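Local coordinates for tautomerase domain-containing protein (PDB 7M59) that belongs to the tautomerase superfamily and assembles small beta-alpha-beta subunits into a six-chain complex, at residues Lys16-Thr24 with Tyr37-Thr45. Numbering follows the deposited sequence.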
ATOM      1  N   LYS A  16     -11.123  16.890   2.685  1.00 26.94           N
ATOM      2  CA  LYS A  16     -10.472  15.813   1.942  1.00 25.71           C
ATOM      3  C   LYS A  16     -10.290  16.180   0.473  1.00 27.50           C
ATOM      4  O   LYS A  16      -9.253  15.866  -0.124  1.00 24.78           O
ATOM      5  CB  LYS A  16     -11.276  14.517   2.100  1.00 25.16           C
ATOM      6  CG  LYS A  16     -11.177  13.932   3.507  1.00 25.48           C
ATOM      7  CD  LYS A  16     -11.941  12.628   3.641  1.00 24.97           C
ATOM      8  CE  LYS A  16     -13.447  12.880   3.775  1.00 27.25           C
ATOM      9  NZ  LYS A  16     -14.197  11.611   4.000  1.00 25.20           N
ATOM     10  N   GLN A  17     -11.273  16.857  -0.128  1.00 26.27           N
ATOM     11  CA  GLN A  17     -11.106  17.291  -1.513  1.00 27.28           C
ATOM     12  C   GLN A  17     -10.021  18.354  -1.626  1.00 26.13           C
ATOM     13  O   GLN A  17      -9.216  18.336  -2.568  1.00 26.68           O
ATOM     14  CB  GLN A  17     -12.439  17.803  -2.073  1.00 30.51           C
ATOM     15  CG  GLN A  17     -12.373  18.312  -3.520  1.00 31.05           C
ATOM     16  CD  GLN A  17     -11.962  17.241  -4.525  1.00 37.57           C
ATOM     17  OE1 GLN A  17     -12.020  16.044  -4.240  1.00 39.41           O
ATOM     18  NE2 GLN A  17     -11.551  17.672  -5.714  1.00 35.13           N
ATOM     19  N   ALA A  18      -9.980  19.289  -0.672  1.00 26.17           N
ATOM     20  CA  ALA A  18      -8.905  20.275  -0.641  1.00 25.65           C
ATOM     21  C   ALA A  18      -7.545  19.601  -0.548  1.00 24.19           C
ATOM     22  O   ALA A  18      -6.591  20.016  -1.216  1.00 25.44           O
ATOM     23  CB  ALA A  18      -9.099  21.226   0.540  1.00 26.19           C
ATOM     24  N   MET A  19      -7.439  18.557   0.274  1.00 23.37           N
ATOM     25  CA  MET A  19      -6.174  17.838   0.383  1.00 22.05           C
ATOM     26  C   MET A  19      -5.805  17.179  -0.936  1.00 20.98           C
ATOM     27  O   MET A  19      -4.653  17.257  -1.378  1.00 21.91           O
ATOM     28  CB  MET A  19      -6.248  16.790   1.494  1.00 22.30           C
ATOM     29  CG  MET A  19      -4.918  16.072   1.713  1.00 22.03           C
ATOM     30  SD  MET A  19      -5.035  14.651   2.812  1.00 22.33           S
ATOM     31  CE  MET A  19      -5.975  13.484   1.834  1.00 22.11           C
ATOM     32  N   ALA A  20      -6.771  16.512  -1.573  1.00 21.66           N
ATOM     33  CA  ALA A  20      -6.476  15.807  -2.817  1.00 22.07           C
ATOM     34  C   ALA A  20      -6.050  16.782  -3.906  1.00 24.52           C
ATOM     35  O   ALA A  20      -5.111  16.513  -4.664  1.00 23.04           O
ATOM     36  CB  ALA A  20      -7.697  14.998  -3.258  1.00 22.22           C
ATOM     37  N   GLU A  21      -6.719  17.934  -3.986  1.00 24.87           N
ATOM     38  CA  GLU A  21      -6.345  18.935  -4.980  1.00 26.04           C
ATOM     39  C   GLU A  21      -4.970  19.524  -4.694  1.00 23.61           C
ATOM     40  O   GLU A  21      -4.159  19.699  -5.611  1.00 24.99           O
ATOM     41  CB  GLU A  21      -7.411  20.031  -5.028  1.00 26.26           C
ATOM     42  CG  GLU A  21      -8.713  19.535  -5.620  1.00 26.92           C
ATOM     43  CD  GLU A  21      -9.830  20.562  -5.566  1.00 35.44           C
ATOM     44  OE1 GLU A  21      -9.621  21.643  -4.974  1.00 38.43           O
ATOM     45  OE2 GLU A  21     -10.923  20.266  -6.097  1.00 33.73           O
ATOM     46  N   ALA A  22      -4.684  19.830  -3.428  1.00 23.36           N
ATOM     47  CA  ALA A  22      -3.388  20.404  -3.081  1.00 22.13           C
ATOM     48  C   ALA A  22      -2.255  19.416  -3.337  1.00 23.82           C
ATOM     49  O   ALA A  22      -1.174  19.807  -3.788  1.00 23.49           O
ATOM     50  CB  ALA A  22      -3.391  20.848  -1.622  1.00 24.02           C
ATOM     51  N   ILE A  23      -2.485  18.132  -3.054  1.00 22.87           N
ATOM     52  CA  ILE A  23      -1.470  17.123  -3.359  1.00 21.78           C
ATOM     53  C   ILE A  23      -1.271  17.001  -4.862  1.00 21.81           C
ATOM     54  O   ILE A  23      -0.139  16.867  -5.342  1.00 22.19           O
ATOM     55  CB  ILE A  23      -1.845  15.773  -2.719  1.00 20.16           C
ATOM     56  CG1 ILE A  23      -1.633  15.849  -1.207  1.00 19.89           C
ATOM     57  CG2 ILE A  23      -1.004  14.646  -3.325  1.00 20.55           C
ATOM     58  CD1 ILE A  23      -2.164  14.635  -0.423  1.00 20.75           C
ATOM     59  N   THR A  24      -2.363  17.039  -5.630  1.00 21.91           N
ATOM     60  CA  THR A  24      -2.251  16.954  -7.083  1.00 21.59           C
ATOM     61  C   THR A  24      -1.392  18.093  -7.624  1.00 24.49           C
ATOM     62  O   THR A  24      -0.478  17.871  -8.430  1.00 23.43           O
ATOM     63  CB  THR A  24      -3.649  16.966  -7.711  1.00 22.68           C
ATOM     64  OG1 THR A  24      -4.409  15.863  -7.191  1.00 24.80           O
ATOM     65  CG2 THR A  24      -3.570  16.847  -9.241  1.00 23.22           C
ATOM     66  N   TYR A  37      -1.803  12.021 -15.244  1.00 23.94           N
ATOM     67  CA  TYR A  37      -1.213  10.794 -14.710  1.00 23.48           C
ATOM     68  C   TYR A  37      -1.414  10.626 -13.208  1.00 23.39           C
ATOM     69  O   TYR A  37      -1.059   9.569 -12.670  1.00 22.68           O
ATOM     70  CB  TYR A  37       0.301  10.746 -14.964  1.00 23.48           C
ATOM     71  CG  TYR A  37       0.755  10.576 -16.400  1.00 23.25           C
ATOM     72  CD1 TYR A  37       2.106  10.460 -16.689  1.00 25.23           C
ATOM     73  CD2 TYR A  37      -0.153  10.539 -17.452  1.00 27.15           C
ATOM     74  CE1 TYR A  37       2.556  10.306 -17.986  1.00 27.00           C
ATOM     75  CE2 TYR A  37       0.288  10.389 -18.767  1.00 29.68           C
ATOM     76  CZ  TYR A  37       1.645  10.277 -19.021  1.00 28.70           C
ATOM     77  OH  TYR A  37       2.104  10.121 -20.311  1.00 32.60           O
ATOM     78  N   ILE A  38      -1.938  11.626 -12.512  1.00 21.61           N
ATOM     79  CA  ILE A  38      -1.946  11.612 -11.051  1.00 21.61           C
ATOM     80  C   ILE A  38      -3.233  10.961 -10.555  1.00 22.44           C
ATOM     81  O   ILE A  38      -4.332  11.265 -11.037  1.00 24.87           O
ATOM     82  CB  ILE A  38      -1.789  13.032 -10.485  1.00 23.07           C
ATOM     83  CG1 ILE A  38      -0.431  13.614 -10.892  1.00 23.32           C
ATOM     84  CG2 ILE A  38      -1.938  13.017  -8.973  1.00 21.55           C
ATOM     85  CD1 ILE A  38      -0.256  15.072 -10.525  1.00 22.39           C
ATOM     86  N   TYR A  39      -3.099  10.057  -9.585  1.00 18.02           N
ATOM     87  CA  TYR A  39      -4.240   9.390  -8.968  1.00 18.95           C
ATOM     88  C   TYR A  39      -4.020   9.465  -7.462  1.00 19.34           C
ATOM     89  O   TYR A  39      -3.052   8.894  -6.947  1.00 18.77           O
ATOM     90  CB  TYR A  39      -4.345   7.946  -9.460  1.00 19.74           C
ATOM     91  CG  TYR A  39      -5.651   7.198  -9.236  1.00 21.39           C
ATOM     92  CD1 TYR A  39      -6.179   6.399 -10.244  1.00 21.40           C
ATOM     93  CD2 TYR A  39      -6.316   7.223  -8.004  1.00 22.04           C
ATOM     94  CE1 TYR A  39      -7.345   5.671 -10.053  1.00 21.08           C
ATOM     95  CE2 TYR A  39      -7.493   6.496  -7.809  1.00 18.65           C
ATOM     96  CZ  TYR A  39      -7.993   5.722  -8.841  1.00 20.02           C
ATOM     97  OH  TYR A  39      -9.138   4.982  -8.671  1.00 20.28           O
ATOM     98  N   VAL A  40      -4.877  10.215  -6.772  1.00 18.85           N
ATOM     99  CA  VAL A  40      -4.839  10.338  -5.318  1.00 18.89           C
ATOM    100  C   VAL A  40      -5.932   9.455  -4.738  1.00 19.52           C
ATOM    101  O   VAL A  40      -7.081   9.486  -5.196  1.00 21.59           O
ATOM    102  CB  VAL A  40      -5.017  11.797  -4.869  1.00 20.36           C
ATOM    103  CG1 VAL A  40      -5.005  11.884  -3.354  1.00 19.79           C
ATOM    104  CG2 VAL A  40      -3.920  12.665  -5.460  1.00 21.35           C
ATOM    105  N   LEU A  41      -5.579   8.667  -3.732  1.00 17.38           N
ATOM    106  CA  LEU A  41      -6.509   7.746  -3.099  1.00 17.37           C
ATOM    107  C   LEU A  41      -6.491   8.010  -1.602  1.00 20.43           C
ATOM    108  O   LEU A  41      -5.419   8.026  -0.993  1.00 19.30           O
ATOM    109  CB  LEU A  41      -6.120   6.295  -3.401  1.00 18.56           C
ATOM    110  CG  LEU A  41      -6.942   5.253  -2.651  1.00 22.39           C
ATOM    111  CD1 LEU A  41      -8.367   5.241  -3.209  1.00 22.84           C
ATOM    112  CD2 LEU A  41      -6.279   3.910  -2.821  1.00 23.46           C
ATOM    113  N   ILE A  42      -7.668   8.228  -1.013  1.00 18.13           N
ATOM    114  CA  ILE A  42      -7.795   8.556   0.402  1.00 17.94           C
ATOM    115  C   ILE A  42      -8.446   7.383   1.122  1.00 18.43           C
ATOM    116  O   ILE A  42      -9.482   6.869   0.680  1.00 19.01           O
ATOM    117  CB  ILE A  42      -8.627   9.832   0.613  1.00 18.31           C
ATOM    118  CG1 ILE A  42      -7.970  11.022  -0.092  1.00 18.74           C
ATOM    119  CG2 ILE A  42      -8.798  10.094   2.107  1.00 20.18           C
ATOM    120  CD1 ILE A  42      -8.900  12.237  -0.220  1.00 22.46           C
ATOM    121  N   ARG A  43      -7.847   6.963   2.232  1.00 17.64           N
ATOM    122  CA  ARG A  43      -8.438   5.962   3.110  1.00 17.45           C
ATOM    123  C   ARG A  43      -8.481   6.517   4.524  1.00 18.77           C
ATOM    124  O   ARG A  43      -7.484   7.068   5.001  1.00 18.61           O
ATOM    125  CB  ARG A  43      -7.632   4.654   3.097  1.00 17.66           C
ATOM    126  CG  ARG A  43      -7.723   3.875   1.790  1.00 18.21           C
ATOM    127  CD  ARG A  43      -6.933   2.554   1.882  1.00 17.83           C
ATOM    128  NE  ARG A  43      -5.501   2.818   2.028  1.00 16.58           N
ATOM    129  CZ  ARG A  43      -4.597   2.673   1.059  1.00 18.46           C
ATOM    130  NH1 ARG A  43      -4.943   2.229  -0.154  1.00 17.01           N
ATOM    131  NH2 ARG A  43      -3.324   2.967   1.305  1.00 15.57           N
ATOM    132  N   GLU A  44      -9.621   6.360   5.197  1.00 20.78           N
ATOM    133  CA  GLU A  44      -9.788   6.808   6.576  1.00 20.83           C
ATOM    134  C   GLU A  44      -9.746   5.633   7.538  1.00 21.47           C
ATOM    135  O   GLU A  44     -10.273   4.554   7.245  1.00 22.54           O
ATOM    136  CB  GLU A  44     -11.119   7.537   6.763  1.00 22.60           C
ATOM    137  CG  GLU A  44     -11.237   8.816   5.989  1.00 23.98           C
ATOM    138  CD  GLU A  44     -12.652   9.366   6.034  1.00 27.66           C
ATOM    139  OE1 GLU A  44     -13.603   8.617   5.716  1.00 30.66           O
ATOM    140  OE2 GLU A  44     -12.807  10.536   6.417  1.00 27.70           O
ATOM    141  N   THR A  45      -9.158   5.868   8.703  1.00 21.01           N
ATOM    142  CA  THR A  45      -9.070   4.897   9.781  1.00 21.47           C
ATOM    143  C   THR A  45      -9.264   5.608  11.108  1.00 21.62           C
ATOM    144  O   THR A  45      -9.048   6.822  11.212  1.00 21.47           O
ATOM    145  CB  THR A  45      -7.723   4.153   9.780  1.00 23.64           C
ATOM    146  OG1 THR A  45      -6.667   5.054   9.415  1.00 23.60           O
ATOM    147  CG2 THR A  45      -7.768   2.975   8.818  1.00 24.13           C
TER
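I42 and M19 meet tip to tip, the methyl CE of M19 sitting 3.7 Å from CG1 of I42. CG of M19 runs anti to its backbone N (chi1 -176°), and a final bend at the sulfur turns CE onto the isoleucine. CD1 of I42 continues to the helix backbone, 3.6 Å from the carbonyl O of K16. One turn along, A20 has just a methyl to offer, and the helix and strand backbones come close (CA to CA of A20 and V40 6.2 Å): CB of A20 lies 4.1 Å from CG1 of V40, while CG2 of V40 packs on CG2 of I23. At the far end CD1 of I38 lies 3.5 Å from the carbonyl O of T24 and touches the threonine methyl. T24 keeps its hydroxyl inside the helix: OG1 donates to A20 O at 2.7 Å, on the opposite face of that carbonyl from T24 N. This bond fixes the hydroxyl's rotation, with OG1 3.7 Å from CG2 of V40. K16 and E44 form a salt bridge, NZ lying 3.0 Å from OE2, above the carboxylate plane, their side chains crossing at about a right angle. V40, I42 and E44 of the strand, with I38 just before it, point their side chains at the helix, and segment 16-24 runs roughly antiparallel to 39-45, at 148°. This is the second half of a beta-alpha-beta unit, the building block of the tautomerase fold, in which helix 13-31 links parallel strands 2-8 and 39-45. M19 and I23 also touch C5 of strand 2-8. H49 of a second subunit is another partner of the K16 ammonium group, and an antiparallel strand of that subunit pairs with Y39, V40 and L41, carrying the sheet across the interface.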